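Long-range contact in hypothetical protein PA3499 (PDB 2IG8), which is of unknown function but belongs to the YjgF-like family and assembles as a trimer of compact alpha-beta subunits: residues Met1-Ala9 and Trp20-Leu30. Sequence-based numbering, arbitrary orientation.
Sequences MTAVRRIRA and WSNALLVGEEL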
loop_
_atom_site.group_PDB
_atom_site.type_symbol
_atom_site.label_atom_id
_atom_site.label_comp_id
_atom_site.label_asym_id
_atom_site.label_seq_id
_atom_site.Cartn_x
_atom_site.Cartn_y
_atom_site.Cartn_z
ATOM N N MET B 1 -9.010 23.560 3.459
ATOM C CA MET B 1 -9.676 22.493 4.261
ATOM C C MET B 1 -10.432 21.538 3.352
ATOM O O MET B 1 -11.143 21.961 2.432
ATOM C CB MET B 1 -10.656 23.089 5.257
ATOM C CG MET B 1 -11.219 22.065 6.216
ATOM S SD MET B 1 -13.008 22.186 6.446
ATOM C CE MET B 1 -13.470 20.443 6.449
ATOM N N THR B 2 -10.279 20.247 3.621
ATOM C CA THR B 2 -10.890 19.222 2.802
ATOM C C THR B 2 -11.968 18.526 3.630
ATOM O O THR B 2 -11.744 18.151 4.786
ATOM C CB THR B 2 -9.832 18.241 2.304
ATOM O OG1 THR B 2 -8.840 18.965 1.563
ATOM C CG2 THR B 2 -10.448 17.183 1.415
ATOM N N ALA B 3 -13.150 18.399 3.038
ATOM C CA ALA B 3 -14.263 17.750 3.706
ATOM C C ALA B 3 -14.029 16.254 3.698
ATOM O O ALA B 3 -13.541 15.706 2.702
ATOM C CB ALA B 3 -15.571 18.077 3.007
ATOM N N VAL B 4 -14.345 15.600 4.812
ATOM C CA VAL B 4 -14.419 14.141 4.830
ATOM C C VAL B 4 -15.815 13.710 5.247
ATOM O O VAL B 4 -16.376 14.253 6.207
ATOM C CB VAL B 4 -13.310 13.462 5.697
ATOM C CG1 VAL B 4 -12.951 14.276 6.867
ATOM C CG2 VAL B 4 -13.734 12.069 6.129
ATOM N N ARG B 5 -16.389 12.771 4.489
ATOM C CA ARG B 5 -17.641 12.155 4.891
ATOM C C ARG B 5 -17.560 10.651 4.821
ATOM O O ARG B 5 -17.039 10.054 3.867
ATOM C CB ARG B 5 -18.870 12.726 4.156
ATOM C CG ARG B 5 -19.246 12.147 2.828
ATOM C CD ARG B 5 -20.660 12.599 2.390
ATOM N NE ARG B 5 -21.141 11.806 1.243
ATOM C CZ ARG B 5 -20.928 12.096 -0.045
ATOM N NH1 ARG B 5 -21.396 11.287 -1.003
ATOM N NH2 ARG B 5 -20.244 13.187 -0.394
ATOM N N ARG B 6 -18.081 10.046 5.869
ATOM C CA ARG B 6 -18.108 8.620 5.972
ATOM C C ARG B 6 -19.137 8.092 4.993
ATOM O O ARG B 6 -20.267 8.568 4.955
ATOM C CB ARG B 6 -18.460 8.227 7.390
ATOM C CG ARG B 6 -17.575 7.166 7.896
ATOM C CD ARG B 6 -18.066 5.877 7.478
ATOM N NE ARG B 6 -17.570 4.801 8.317
ATOM C CZ ARG B 6 -17.853 4.652 9.602
ATOM N NH1 ARG B 6 -18.597 5.549 10.235
ATOM N NH2 ARG B 6 -17.375 3.599 10.259
ATOM N N ILE B 7 -18.735 7.121 4.187
ATOM C CA ILE B 7 -19.613 6.573 3.162
ATOM C C ILE B 7 -20.106 5.249 3.661
ATOM O O ILE B 7 -19.309 4.371 3.971
ATOM C CB ILE B 7 -18.880 6.364 1.826
ATOM C CG1 ILE B 7 -18.403 7.706 1.274
ATOM C CG2 ILE B 7 -19.792 5.643 0.818
ATOM C CD1 ILE B 7 -19.516 8.670 0.982
ATOM N N ARG B 8 -21.420 5.116 3.751
ATOM C CA ARG B 8 -22.035 3.868 4.192
ATOM C C ARG B 8 -22.811 3.172 3.084
ATOM O O ARG B 8 -23.836 3.682 2.621
ATOM C CB ARG B 8 -22.958 4.160 5.345
ATOM C CG ARG B 8 -22.239 4.809 6.479
ATOM C CD ARG B 8 -23.214 5.186 7.533
ATOM N NE ARG B 8 -22.616 5.868 8.676
ATOM C CZ ARG B 8 -21.821 5.298 9.581
ATOM N NH1 ARG B 8 -21.382 6.020 10.600
ATOM N NH2 ARG B 8 -21.454 4.023 9.477
ATOM N N ALA B 9 -22.314 2.006 2.679
ATOM C CA ALA B 9 -23.027 1.110 1.779
ATOM C C ALA B 9 -23.859 0.112 2.620
ATOM O O ALA B 9 -23.333 -0.520 3.541
ATOM C CB ALA B 9 -22.034 0.374 0.889
ATOM N N TRP B 20 -12.131 0.540 12.207
ATOM C CA TRP B 20 -11.881 1.097 10.886
ATOM C C TRP B 20 -13.207 1.502 10.251
ATOM O O TRP B 20 -14.280 1.046 10.675
ATOM C CB TRP B 20 -11.156 0.091 10.008
ATOM C CG TRP B 20 -12.001 -1.118 9.704
ATOM C CD1 TRP B 20 -12.829 -1.299 8.636
ATOM C CD2 TRP B 20 -12.099 -2.292 10.498
ATOM N NE1 TRP B 20 -13.440 -2.529 8.718
ATOM C CE2 TRP B 20 -13.015 -3.152 9.862
ATOM C CE3 TRP B 20 -11.505 -2.698 11.699
ATOM C CZ2 TRP B 20 -13.346 -4.406 10.381
ATOM C CZ3 TRP B 20 -11.837 -3.931 12.218
ATOM C CH2 TRP B 20 -12.744 -4.779 11.553
ATOM N N SER B 21 -13.116 2.357 9.238
ATOM C CA SER B 21 -14.242 2.734 8.400
ATOM C C SER B 21 -14.102 2.038 7.055
ATOM O O SER B 21 -13.014 2.044 6.453
ATOM C CB SER B 21 -14.274 4.251 8.181
ATOM O OG SER B 21 -14.505 4.947 9.394
ATOM N N ASN B 22 -15.189 1.447 6.571
ATOM C CA ASN B 22 -15.148 0.766 5.264
ATOM C C ASN B 22 -14.791 1.733 4.150
ATOM O O ASN B 22 -13.971 1.410 3.288
ATOM C CB ASN B 22 -16.482 0.049 4.955
ATOM C CG ASN B 22 -16.633 -1.258 5.711
ATOM O OD1 ASN B 22 -17.752 -1.732 5.950
ATOM N ND2 ASN B 22 -15.519 -1.850 6.097
ATOM N N ALA B 23 -15.397 2.920 4.168
ATOM C CA ALA B 23 -15.085 3.934 3.160
ATOM C C ALA B 23 -15.212 5.373 3.684
ATOM O O ALA B 23 -16.146 5.709 4.428
ATOM C CB ALA B 23 -15.953 3.719 1.915
ATOM N N LEU B 24 -14.253 6.212 3.299
ATOM C CA LEU B 24 -14.243 7.629 3.658
ATOM C C LEU B 24 -13.993 8.396 2.383
ATOM O O LEU B 24 -12.994 8.135 1.702
ATOM C CB LEU B 24 -13.121 7.963 4.648
ATOM C CG LEU B 24 -13.102 7.275 6.014
ATOM C CD1 LEU B 24 -11.773 7.541 6.669
ATOM C CD2 LEU B 24 -14.235 7.765 6.890
ATOM N N LEU B 25 -14.890 9.336 2.078
ATOM C CA LEU B 25 -14.737 10.219 0.927
ATOM C C LEU B 25 -13.996 11.448 1.431
ATOM O O LEU B 25 -14.464 12.162 2.317
ATOM C CB LEU B 25 -16.098 10.577 0.327
ATOM C CG LEU B 25 -16.095 11.477 -0.911
ATOM C CD1 LEU B 25 -15.394 10.804 -2.079
ATOM C CD2 LEU B 25 -17.517 11.850 -1.286
ATOM N N VAL B 26 -12.801 11.645 0.903
ATOM C CA VAL B 26 -11.892 12.682 1.360
ATOM C C VAL B 26 -11.653 13.568 0.158
ATOM O O VAL B 26 -10.832 13.247 -0.699
ATOM C CB VAL B 26 -10.567 12.067 1.856
ATOM C CG1 VAL B 26 -9.542 13.163 2.163
ATOM C CG2 VAL B 26 -10.823 11.158 3.072
ATOM N N GLY B 27 -12.398 14.667 0.078
ATOM C CA GLY B 27 -12.463 15.445 -1.155
ATOM C C GLY B 27 -13.098 14.605 -2.254
ATOM O O GLY B 27 -14.238 14.170 -2.128
ATOM N N GLU B 28 -12.352 14.381 -3.331
ATOM C CA GLU B 28 -12.782 13.525 -4.441
ATOM C C GLU B 28 -12.280 12.086 -4.273
ATOM O O GLU B 28 -12.680 11.198 -5.010
ATOM C CB GLU B 28 -12.271 14.086 -5.777
ATOM C CG GLU B 28 -12.896 15.425 -6.182
ATOM C CD GLU B 28 -14.394 15.333 -6.462
ATOM O OE1 GLU B 28 -14.879 14.270 -6.884
ATOM O OE2 GLU B 28 -15.091 16.343 -6.274
ATOM N N GLU B 29 -11.389 11.873 -3.314
ATOM C CA GLU B 29 -10.764 10.569 -3.106
ATOM C C GLU B 29 -11.654 9.657 -2.272
ATOM O O GLU B 29 -12.006 10.016 -1.152
ATOM C CB GLU B 29 -9.429 10.753 -2.393
ATOM C CG GLU B 29 -8.622 9.467 -2.283
ATOM C CD GLU B 29 -7.833 9.140 -3.548
ATOM O OE1 GLU B 29 -7.523 10.068 -4.337
ATOM O OE2 GLU B 29 -7.497 7.953 -3.702
ATOM N N LEU B 30 -12.015 8.485 -2.797
ATOM C CA LEU B 30 -12.727 7.468 -1.992
ATOM C C LEU B 30 -11.724 6.514 -1.371
ATOM O O LEU B 30 -11.167 5.649 -2.038
ATOM C CB LEU B 30 -13.744 6.690 -2.802
ATOM C CG LEU B 30 -14.704 5.842 -1.946
ATOM C CD1 LEU B 30 -15.497 6.714 -0.983
ATOM C CD2 LEU B 30 -15.630 5.024 -2.865
HETATM O O HOH W 1 -17.843 3.237 5.858
#
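With its chain bent at chi2 (-84°), Arg6 lays CG against Leu24 CD2 at 3.5 Å, while its guanidinium has Ser21 OG over one face; on the other face of the sheet Leu25, with CG anti to its backbone N (chi1 -179°), runs alongside Arg5 and sets CD2 over one face of the Arg5 guanidinium, 3.2 Å from Arg5 NH2. These pairs belong to the antiparallel edge of the YjgF-like mixed sheet, where strand 4-6, outermost within the chain, lines strand 23-26. Arg5 and Leu25 form the hydrogen-bonded pair: Arg5 N donates to Leu25 O at 3.0 Å, and Leu25 N returns a bond to Arg5 O at 2.9 Å. Val4-Val26 and Arg6-Leu24 are the non-hydrogen-bonded pairs on either side. Past Arg6, Ile7 N reaches Ala23 O at 3.0 Å, and Ile7 CG1 packs on both Leu25 CB and Leu30 CD1, next to helix 53-70. One water accepts from Ala23 N and donates to Ile7 O, bridging the two segments beyond the last direct bond. Ser21 OG is hydrogen-bonded to Phe108 O of the second subunit, and Thr2 OG1 to Asp135 of that subunit, so the pairing lies beside a subunit interface. A type II' turn from Val26 to Glu29 leads into strand 29-36. Within it, Gly27 N bonds Ala3 O at 3.0 Å, and Thr2 CG2 rests 3.5 Å from the same Gly27 N.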